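PDB 6ZHK: adenosylmethionine-8-amino-7-oxononanoate aminotransferase from Methanocaldococcus jannaschii, which probably transfers an amino group from S-adenosylmethionine to 8-amino-7-oxononanoate with the help of pyridoxal phosphate, a step in biotin synthesis. Local coordinates for residues W63-I74 against G300-L308; N95-L105 against Q343-L353. One frame throughout, in Å; residues are numbered along the deposited sequence.

Contact 1: residues W63-I74 against G300-L308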
loop_
_atom_site.group_PDB
_atom_site.type_symbol
_atom_site.label_atom_id
_atom_site.label_comp_id
_atom_site.label_asym_id
_atom_site.label_seq_id
_atom_site.Cartn_x
_atom_site.Cartn_y
_atom_site.Cartn_z
ATOM N N TRP A 63 14.869 6.730 3.810
ATOM C CA TRP A 63 15.511 5.431 3.975
ATOM C C TRP A 63 15.156 4.541 2.775
ATOM O O TRP A 63 15.236 3.310 2.891
ATOM C CB TRP A 63 15.125 4.729 5.306
ATOM C CG TRP A 63 15.051 5.562 6.560
ATOM C CD1 TRP A 63 15.497 6.832 6.766
ATOM C CD2 TRP A 63 14.423 5.164 7.802
ATOM N NE1 TRP A 63 15.203 7.252 8.050
ATOM C CE2 TRP A 63 14.514 6.264 8.695
ATOM C CE3 TRP A 63 13.763 4.005 8.229
ATOM C CZ2 TRP A 63 13.999 6.205 9.988
ATOM C CZ3 TRP A 63 13.248 3.944 9.507
ATOM C CH2 TRP A 63 13.411 5.019 10.390
ATOM N N CYS A 64 14.871 5.157 1.629
ATOM C CA CYS A 64 14.640 4.400 0.394
ATOM C C CYS A 64 15.617 4.712 -0.751
ATOM O O CYS A 64 15.739 3.911 -1.696
ATOM C CB CYS A 64 13.197 4.559 -0.081
ATOM S SG CYS A 64 12.809 6.254 -0.603
ATOM N N ASN A 65 16.214 5.911 -0.768
ATOM C CA ASN A 65 16.995 6.286 -1.954
ATOM C C ASN A 65 18.360 5.591 -1.884
ATOM O O ASN A 65 19.046 5.734 -0.910
ATOM C CB ASN A 65 17.068 7.808 -2.062
ATOM C CG ASN A 65 17.866 8.235 -3.286
ATOM O OD1 ASN A 65 19.086 8.064 -3.345
ATOM N ND2 ASN A 65 17.141 8.589 -4.332
ATOM N N LEU A 66 18.768 4.851 -2.911
ATOM C CA LEU A 66 20.025 4.117 -2.788
ATOM C C LEU A 66 21.120 4.839 -3.558
ATOM O O LEU A 66 22.262 4.792 -3.158
ATOM C CB LEU A 66 19.869 2.745 -3.444
ATOM C CG LEU A 66 18.943 1.739 -2.729
ATOM C CD1 LEU A 66 19.048 0.408 -3.420
ATOM C CD2 LEU A 66 19.277 1.628 -1.235
ATOM N N PHE A 67 20.797 5.341 -4.727
ATOM C CA PHE A 67 21.842 5.708 -5.678
ATOM C C PHE A 67 21.738 7.160 -6.146
ATOM O O PHE A 67 22.354 7.513 -7.168
ATOM C CB PHE A 67 21.775 4.775 -6.889
ATOM C CG PHE A 67 22.062 3.352 -6.515
ATOM C CD1 PHE A 67 23.220 3.021 -5.807
ATOM C CD2 PHE A 67 21.167 2.348 -6.893
ATOM C CE1 PHE A 67 23.471 1.707 -5.443
ATOM C CE2 PHE A 67 21.426 1.032 -6.542
ATOM C CZ PHE A 67 22.584 0.712 -5.846
ATOM N N GLY A 68 20.991 7.970 -5.419
ATOM C CA GLY A 68 20.856 9.372 -5.814
ATOM C C GLY A 68 19.547 9.579 -6.569
ATOM O O GLY A 68 18.820 8.601 -6.798
ATOM N N HIS A 69 19.281 10.821 -6.966
ATOM C CA HIS A 69 18.024 11.229 -7.554
ATOM C C HIS A 69 18.088 11.380 -9.070
ATOM O O HIS A 69 17.087 11.816 -9.672
ATOM C CB HIS A 69 17.531 12.532 -6.900
ATOM C CG HIS A 69 17.183 12.345 -5.470
ATOM N ND1 HIS A 69 15.953 11.773 -5.073
ATOM C CD2 HIS A 69 17.896 12.579 -4.343
ATOM C CE1 HIS A 69 15.910 11.785 -3.760
ATOM N NE2 HIS A 69 17.100 12.228 -3.284
ATOM N N SER A 70 19.212 10.989 -9.690
ATOM C CA SER A 70 19.285 11.118 -11.150
ATOM C C SER A 70 20.040 9.919 -11.733
ATOM O O SER A 70 20.905 10.032 -12.601
ATOM C CB SER A 70 19.921 12.456 -11.527
ATOM O OG SER A 70 21.230 12.502 -10.953
ATOM N N ARG A 71 19.685 8.735 -11.258
ATOM C CA ARG A 71 20.406 7.546 -11.667
ATOM C C ARG A 71 19.820 7.059 -12.984
ATOM O O ARG A 71 18.679 6.630 -13.017
ATOM C CB ARG A 71 20.340 6.463 -10.588
ATOM C CG ARG A 71 21.203 5.262 -10.935
ATOM C CD ARG A 71 22.643 5.603 -10.621
ATOM N NE ARG A 71 23.429 4.582 -11.302
ATOM C CZ ARG A 71 24.579 4.100 -10.846
ATOM N NH1 ARG A 71 25.075 4.548 -9.705
ATOM N NH2 ARG A 71 25.236 3.173 -11.544
ATOM N N LYS A 72 20.612 7.120 -14.075
ATOM C CA LYS A 72 20.052 6.975 -15.418
ATOM C C LYS A 72 19.443 5.598 -15.677
ATOM O O LYS A 72 18.399 5.526 -16.328
ATOM C CB LYS A 72 21.087 7.268 -16.520
ATOM C CG LYS A 72 21.487 8.739 -16.622
ATOM N N GLU A 73 20.087 4.529 -15.175
ATOM C CA GLU A 73 19.608 3.185 -15.506
ATOM C C GLU A 73 18.169 2.990 -15.003
ATOM O O GLU A 73 17.364 2.297 -15.647
ATOM C CB GLU A 73 20.459 2.121 -14.819
ATOM C CG GLU A 73 21.916 2.060 -15.298
ATOM C CD GLU A 73 22.867 2.889 -14.459
ATOM O OE1 GLU A 73 22.467 3.953 -13.986
ATOM O OE2 GLU A 73 24.002 2.441 -14.243
ATOM N N ILE A 74 17.877 3.539 -13.815
ATOM C CA ILE A 74 16.581 3.313 -13.212
ATOM C C ILE A 74 15.564 4.172 -13.964
ATOM O O ILE A 74 14.468 3.707 -14.296
ATOM C CB ILE A 74 16.596 3.634 -11.695
ATOM C CG1 ILE A 74 17.730 2.894 -10.978
ATOM C CG2 ILE A 74 15.262 3.257 -11.071
ATOM C CD1 ILE A 74 17.800 3.278 -9.489
ATOM N N GLY A 300 11.151 -3.797 0.829
ATOM C CA GLY A 300 10.452 -2.611 0.363
ATOM C C GLY A 300 11.503 -1.495 0.202
ATOM O O GLY A 300 12.699 -1.772 0.081
ATOM N N LYS A 301 11.052 -0.241 0.269
ATOM C CA LYS A 301 11.883 0.960 0.249
ATOM C C LYS A 301 12.920 0.885 -0.855
ATOM O O LYS A 301 12.571 1.206 -1.969
ATOM C CB LYS A 301 12.554 1.261 1.597
ATOM C CG LYS A 301 11.636 1.808 2.665
ATOM C CD LYS A 301 12.319 1.963 4.045
ATOM C CE LYS A 301 11.358 2.261 5.174
ATOM N NZ LYS A 301 10.802 3.611 5.023
ATOM N N GLY A 302 14.159 0.428 -0.544
ATOM C CA GLY A 302 15.261 0.511 -1.502
ATOM C C GLY A 302 15.143 -0.439 -2.702
ATOM O O GLY A 302 15.957 -0.378 -3.619
ATOM N N LEU A 303 14.166 -1.362 -2.643
ATOM C CA LEU A 303 13.891 -2.293 -3.712
ATOM C C LEU A 303 13.933 -1.611 -5.087
ATOM O O LEU A 303 14.468 -2.207 -6.023
ATOM C CB LEU A 303 12.578 -3.012 -3.373
ATOM C CG LEU A 303 12.025 -3.984 -4.389
ATOM C CD1 LEU A 303 13.010 -5.112 -4.742
ATOM C CD2 LEU A 303 10.788 -4.635 -3.792
ATOM N N THR A 304 13.301 -0.419 -5.247
ATOM C CA THR A 304 13.255 0.255 -6.537
ATOM C C THR A 304 14.350 1.322 -6.641
ATOM O O THR A 304 14.282 2.171 -7.505
ATOM C CB THR A 304 11.887 0.930 -6.724
ATOM O OG1 THR A 304 11.821 1.781 -5.581
ATOM C CG2 THR A 304 10.781 -0.086 -6.684
ATOM N N GLY A 305 15.306 1.289 -5.702
ATOM C CA GLY A 305 16.344 2.315 -5.596
ATOM C C GLY A 305 15.795 3.618 -5.041
ATOM O O GLY A 305 16.512 4.592 -4.965
ATOM N N GLY A 306 14.521 3.628 -4.635
ATOM C CA GLY A 306 13.971 4.778 -3.966
ATOM C C GLY A 306 13.016 5.519 -4.889
ATOM O O GLY A 306 12.600 6.614 -4.538
ATOM N N TYR A 307 12.722 4.963 -6.081
ATOM C CA TYR A 307 12.014 5.766 -7.077
ATOM C C TYR A 307 10.538 5.464 -7.175
ATOM O O TYR A 307 9.755 6.340 -7.636
ATOM C CB TYR A 307 12.604 5.665 -8.495
ATOM C CG TYR A 307 13.965 6.311 -8.662
ATOM C CD1 TYR A 307 14.639 6.875 -7.572
ATOM C CD2 TYR A 307 14.582 6.397 -9.918
ATOM C CE1 TYR A 307 15.877 7.492 -7.729
ATOM C CE2 TYR A 307 15.840 6.982 -10.060
ATOM C CZ TYR A 307 16.499 7.533 -8.970
ATOM O OH TYR A 307 17.750 8.125 -9.145
ATOM N N LEU A 308 10.136 4.270 -6.728
ATOM C CA LEU A 308 8.722 3.895 -6.806
ATOM C C LEU A 308 8.368 2.964 -5.618
ATOM O O LEU A 308 9.227 2.280 -5.031
ATOM C CB LEU A 308 8.481 3.157 -8.144
ATOM C CG LEU A 308 8.247 4.018 -9.386
ATOM C CD1 LEU A 308 8.340 3.141 -10.650
ATOM C CD2 LEU A 308 6.855 4.696 -9.329
HETATM O O HOH W 1 14.053 8.781 -3.780
HETATM O O HOH W 2 18.633 5.710 -6.343
#
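The ring of Tyr307 has Ile74 CD1 over one face, 4.2 Å from the ring plane and nearer its rim than its centre, while Asn65 ND2 and Gly68 O lie in plane at its edge. Ile74 crosses the ring at about a right angle, its CG2 3.4 Å from Tyr307 CD2. The Tyr307 hydroxyl gives and takes a hydrogen bond with the backbone of 63-74: OH donates to Gly68 O at 2.6 Å and accepts from Arg71 N at 2.9 Å, nearly straight (164°). Asn65 ND2 grips Gly68 O from the opposite face of its plane at 3.0 Å. Asn65 reaches it because its CG stands anti to the backbone N (chi1 -180°), which also lets OD1 take Gly68 N on a lone pair, an Asx motif. A water joins Phe67 N and Gly68 O to Gly305 O, which accepts Leu66 N at 3.1 Å. Gly305 and Gly306 bend a type I' turn; a beta carbon on Gly306 would hit Asn65 CA. Lys301 CD rests 3.4 Å from Trp63 O, and its NZ bonds Ile62 O and Thr338 of the second subunit. This glycine-rich turn follows the predicted cofactor-bearing lysine of a class-III aminotransferase.

Contact 2: residues N95-L105 against Q343-L353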
loop_
_atom_site.group_PDB
_atom_site.type_symbol
_atom_site.label_atom_id
_atom_site.label_comp_id
_atom_site.label_asym_id
_atom_site.label_seq_id
_atom_site.Cartn_x
_atom_site.Cartn_y
_atom_site.Cartn_z
ATOM N N ASN A 95 2.919 -10.895 -16.005
ATOM C CA ASN A 95 3.526 -9.884 -16.877
ATOM C C ASN A 95 5.027 -10.107 -16.907
ATOM O O ASN A 95 5.572 -10.710 -15.986
ATOM C CB ASN A 95 3.082 -8.451 -16.593
ATOM C CG ASN A 95 3.602 -7.902 -15.275
ATOM O OD1 ASN A 95 4.774 -8.049 -14.975
ATOM N ND2 ASN A 95 2.770 -7.212 -14.513
ATOM N N VAL A 96 5.700 -9.574 -17.947
ATOM C CA VAL A 96 7.104 -9.963 -18.112
ATOM C C VAL A 96 8.005 -9.439 -16.999
ATOM O O VAL A 96 8.841 -10.186 -16.487
ATOM C CB VAL A 96 7.660 -9.591 -19.499
ATOM C CG1 VAL A 96 9.140 -9.965 -19.616
ATOM C CG2 VAL A 96 6.798 -10.250 -20.597
ATOM N N PRO A 97 8.010 -8.125 -16.694
ATOM C CA PRO A 97 8.930 -7.559 -15.707
ATOM C C PRO A 97 8.793 -8.230 -14.339
ATOM O O PRO A 97 9.808 -8.552 -13.686
ATOM C CB PRO A 97 8.444 -6.089 -15.661
ATOM C CG PRO A 97 7.904 -5.843 -17.037
ATOM C CD PRO A 97 7.119 -7.107 -17.293
ATOM N N SER A 98 7.543 -8.533 -13.927
ATOM C CA SER A 98 7.365 -9.138 -12.610
ATOM C C SER A 98 8.010 -10.530 -12.587
ATOM O O SER A 98 8.520 -10.950 -11.552
ATOM C CB SER A 98 5.874 -9.205 -12.239
ATOM O OG SER A 98 5.250 -10.220 -12.978
ATOM N N ILE A 99 7.996 -11.244 -13.743
ATOM C CA ILE A 99 8.541 -12.596 -13.790
ATOM C C ILE A 99 10.053 -12.500 -13.677
ATOM O O ILE A 99 10.678 -13.309 -12.963
ATOM C CB ILE A 99 8.096 -13.354 -15.068
ATOM C CG1 ILE A 99 6.583 -13.612 -15.042
ATOM C CG2 ILE A 99 8.844 -14.680 -15.185
ATOM C CD1 ILE A 99 5.945 -13.890 -16.400
ATOM N N LEU A 100 10.665 -11.619 -14.492
ATOM C CA LEU A 100 12.125 -11.504 -14.451
ATOM C C LEU A 100 12.594 -11.063 -13.059
ATOM O O LEU A 100 13.575 -11.544 -12.504
ATOM C CB LEU A 100 12.572 -10.484 -15.502
ATOM C CG LEU A 100 12.179 -10.780 -16.952
ATOM C CD1 LEU A 100 12.639 -9.659 -17.875
ATOM C CD2 LEU A 100 12.835 -12.087 -17.393
ATOM N N LEU A 101 11.873 -10.102 -12.479
ATOM C CA LEU A 101 12.233 -9.634 -11.158
ATOM C C LEU A 101 12.040 -10.725 -10.093
ATOM O O LEU A 101 12.876 -10.818 -9.150
ATOM C CB LEU A 101 11.332 -8.427 -10.829
ATOM C CG LEU A 101 11.577 -7.899 -9.414
ATOM C CD1 LEU A 101 13.061 -7.479 -9.230
ATOM C CD2 LEU A 101 10.656 -6.698 -9.171
ATOM N N ALA A 102 11.004 -11.583 -10.226
ATOM C CA ALA A 102 10.772 -12.557 -9.148
ATOM C C ALA A 102 11.957 -13.539 -9.151
ATOM O O ALA A 102 12.453 -13.927 -8.117
ATOM C CB ALA A 102 9.443 -13.294 -9.288
ATOM N N LYS A 103 12.401 -13.937 -10.344
ATOM C CA LYS A 103 13.549 -14.838 -10.404
ATOM C C LYS A 103 14.787 -14.153 -9.803
ATOM O O LYS A 103 15.551 -14.774 -9.073
ATOM C CB LYS A 103 13.781 -15.264 -11.848
ATOM C CG LYS A 103 15.064 -16.105 -12.047
ATOM C CD LYS A 103 15.067 -16.812 -13.411
ATOM C CE LYS A 103 16.395 -17.465 -13.767
ATOM N NZ LYS A 103 17.028 -18.074 -12.582
ATOM N N LYS A 104 15.018 -12.883 -10.113
ATOM C CA LYS A 104 16.196 -12.233 -9.557
ATOM C C LYS A 104 16.134 -12.177 -8.031
ATOM O O LYS A 104 17.145 -12.360 -7.351
ATOM C CB LYS A 104 16.334 -10.799 -10.072
ATOM C CG LYS A 104 16.678 -10.607 -11.549
ATOM C CD LYS A 104 17.985 -11.218 -12.028
ATOM C CE LYS A 104 18.441 -10.568 -13.338
ATOM N NZ LYS A 104 19.308 -11.502 -14.084
ATOM N N LEU A 105 14.956 -11.842 -7.479
ATOM C CA LEU A 105 14.781 -11.733 -6.029
ATOM C C LEU A 105 15.012 -13.079 -5.342
ATOM O O LEU A 105 15.671 -13.099 -4.320
ATOM C CB LEU A 105 13.374 -11.203 -5.694
ATOM C CG LEU A 105 13.212 -9.710 -5.972
ATOM C CD1 LEU A 105 11.748 -9.280 -5.847
ATOM C CD2 LEU A 105 14.125 -8.840 -5.115
ATOM N N GLN A 343 4.135 -3.194 -13.769
ATOM C CA GLN A 343 5.339 -3.233 -14.613
ATOM C C GLN A 343 6.304 -2.069 -14.360
ATOM O O GLN A 343 7.508 -2.290 -14.333
ATOM C CB GLN A 343 5.029 -3.299 -16.123
ATOM C CG GLN A 343 4.448 -4.647 -16.545
ATOM C CD GLN A 343 2.936 -4.726 -16.483
ATOM O OE1 GLN A 343 2.274 -4.355 -15.499
ATOM N NE2 GLN A 343 2.400 -5.406 -17.463
ATOM N N LEU A 344 5.789 -0.837 -14.214
ATOM C CA LEU A 344 6.691 0.272 -13.870
ATOM C C LEU A 344 7.439 0.026 -12.553
ATOM O O LEU A 344 8.666 0.224 -12.481
ATOM C CB LEU A 344 5.913 1.579 -13.833
ATOM C CG LEU A 344 5.229 1.946 -15.154
ATOM C CD1 LEU A 344 4.588 3.319 -15.005
ATOM C CD2 LEU A 344 6.222 1.885 -16.413
ATOM N N LEU A 345 6.730 -0.464 -11.498
ATOM C CA LEU A 345 7.388 -0.701 -10.221
ATOM C C LEU A 345 8.482 -1.724 -10.457
ATOM O O LEU A 345 9.584 -1.569 -9.945
ATOM C CB LEU A 345 6.430 -1.256 -9.133
ATOM C CG LEU A 345 5.101 -0.504 -8.997
ATOM C CD1 LEU A 345 4.275 -1.005 -7.818
ATOM C CD2 LEU A 345 5.344 0.980 -8.773
ATOM N N CYS A 346 8.172 -2.780 -11.235
ATOM C CA CYS A 346 9.126 -3.878 -11.297
ATOM C C CYS A 346 10.307 -3.486 -12.194
ATOM O O CYS A 346 11.460 -3.927 -11.986
ATOM C CB CYS A 346 8.436 -5.092 -11.924
ATOM S SG CYS A 346 7.259 -5.899 -10.806
ATOM N N SER A 347 10.036 -2.638 -13.170
ATOM C CA SER A 347 11.129 -2.172 -14.039
ATOM C C SER A 347 12.173 -1.397 -13.216
ATOM O O SER A 347 13.374 -1.615 -13.447
ATOM C CB SER A 347 10.586 -1.351 -15.178
ATOM O OG SER A 347 10.171 -0.069 -14.698
ATOM N N ALA A 348 11.747 -0.524 -12.261
ATOM C CA ALA A 348 12.699 0.208 -11.422
ATOM C C ALA A 348 13.544 -0.785 -10.627
ATOM O O ALA A 348 14.772 -0.611 -10.500
ATOM C CB ALA A 348 12.070 1.240 -10.530
ATOM N N ALA A 349 12.887 -1.814 -10.060
ATOM C CA ALA A 349 13.629 -2.756 -9.240
ATOM C C ALA A 349 14.634 -3.556 -10.058
ATOM O O ALA A 349 15.713 -3.889 -9.550
ATOM C CB ALA A 349 12.700 -3.707 -8.497
ATOM N N LEU A 350 14.242 -3.975 -11.276
ATOM C CA LEU A 350 15.153 -4.705 -12.147
ATOM C C LEU A 350 16.405 -3.885 -12.382
ATOM O O LEU A 350 17.518 -4.416 -12.246
ATOM C CB LEU A 350 14.467 -5.049 -13.483
ATOM C CG LEU A 350 13.510 -6.237 -13.428
ATOM C CD1 LEU A 350 12.679 -6.326 -14.718
ATOM C CD2 LEU A 350 14.271 -7.562 -13.213
ATOM N N ALA A 351 16.216 -2.584 -12.706
ATOM C CA ALA A 351 17.380 -1.735 -12.928
ATOM C C ALA A 351 18.238 -1.647 -11.669
ATOM O O ALA A 351 19.473 -1.675 -11.761
ATOM C CB ALA A 351 17.016 -0.336 -13.377
ATOM N N THR A 352 17.565 -1.522 -10.508
ATOM C CA THR A 352 18.261 -1.426 -9.241
ATOM C C THR A 352 19.170 -2.635 -9.054
ATOM O O THR A 352 20.360 -2.462 -8.696
ATOM C CB THR A 352 17.321 -1.155 -8.063
ATOM O OG1 THR A 352 16.676 0.082 -8.339
ATOM C CG2 THR A 352 18.015 -0.980 -6.720
ATOM N N LEU A 353 18.611 -3.840 -9.224
ATOM C CA LEU A 353 19.413 -5.026 -8.939
ATOM C C LEU A 353 20.574 -5.106 -9.914
ATOM O O LEU A 353 21.653 -5.611 -9.570
ATOM C CB LEU A 353 18.578 -6.297 -9.051
ATOM C CG LEU A 353 17.591 -6.486 -7.903
ATOM C CD1 LEU A 353 16.614 -7.626 -8.191
ATOM C CD2 LEU A 353 18.353 -6.709 -6.621
HETATM O O HOH W 3 4.391 -6.716 -19.273
#
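Helices 96-108 and 343-358 pack side by side near the dimer interface, Leu101 of one and Leu350 of the other interlocking. Their segments run in broadly the same direction, inclined by 37°, with the axes approaching to 8.3 Å. Leu101 is a knob among Cys346, Ala349, Leu350 and Leu353; with CG anti to the backbone N (chi1 177°), it spreads CD2 onto Ala349 CB and CD1 onto Leu353 CD1, each at 3.7 Å. Leu350 answers from between Pro97, Leu100, Leu101 and Lys104, its CD2 3.6 Å from Leu101 CA. At the N-terminal ends the Asn95 and Gln343 amides stack, planes 21° apart, and each bonds outside the pair: Asn95 ND2 to Gly341 O, Gln343 OE1 to Ser88 N. Asn95 is the N-cap residue of helix 96-108, its OD1 accepting from Ser98 N at 3.0 Å almost in line with its C=O. With an alanine here in place of Asn95, Ser98 N would probably lose its capping acceptor, Gly341 O a donor and the Gln343 amide its stacking partner. Tyr118 lies against Leu101, and Asn95 pairs in a parallel ladder with a strand of the second subunit. The motif is reciprocal knobs-into-holes packing of two helices.

Overall arrangement
Helix 343-358 links the two contacts: in contact 2 it packs on helix 96-108, while Leu66 and Ile74 of contact 1 lie against its Thr352. The contact centres are 14 Å apart, and the segments meet where Leu303 O comes 3.4 Å from Ala349 CB. Their segments alternate along the chain. Contact 1 probably lines the active site: it holds Lys301, the predicted cofactor-attachment lysine, without cofactor here, and the Trp63 side chain is about 6 Å from those of Tyr155 and Arg431, predicted substrate residues. Contact 2 stands behind it, the Ala349 side chain about 11 Å from that of Lys301 and that of Leu105 about 7 Å from a bound magnesium ion. Both touch the second subunit.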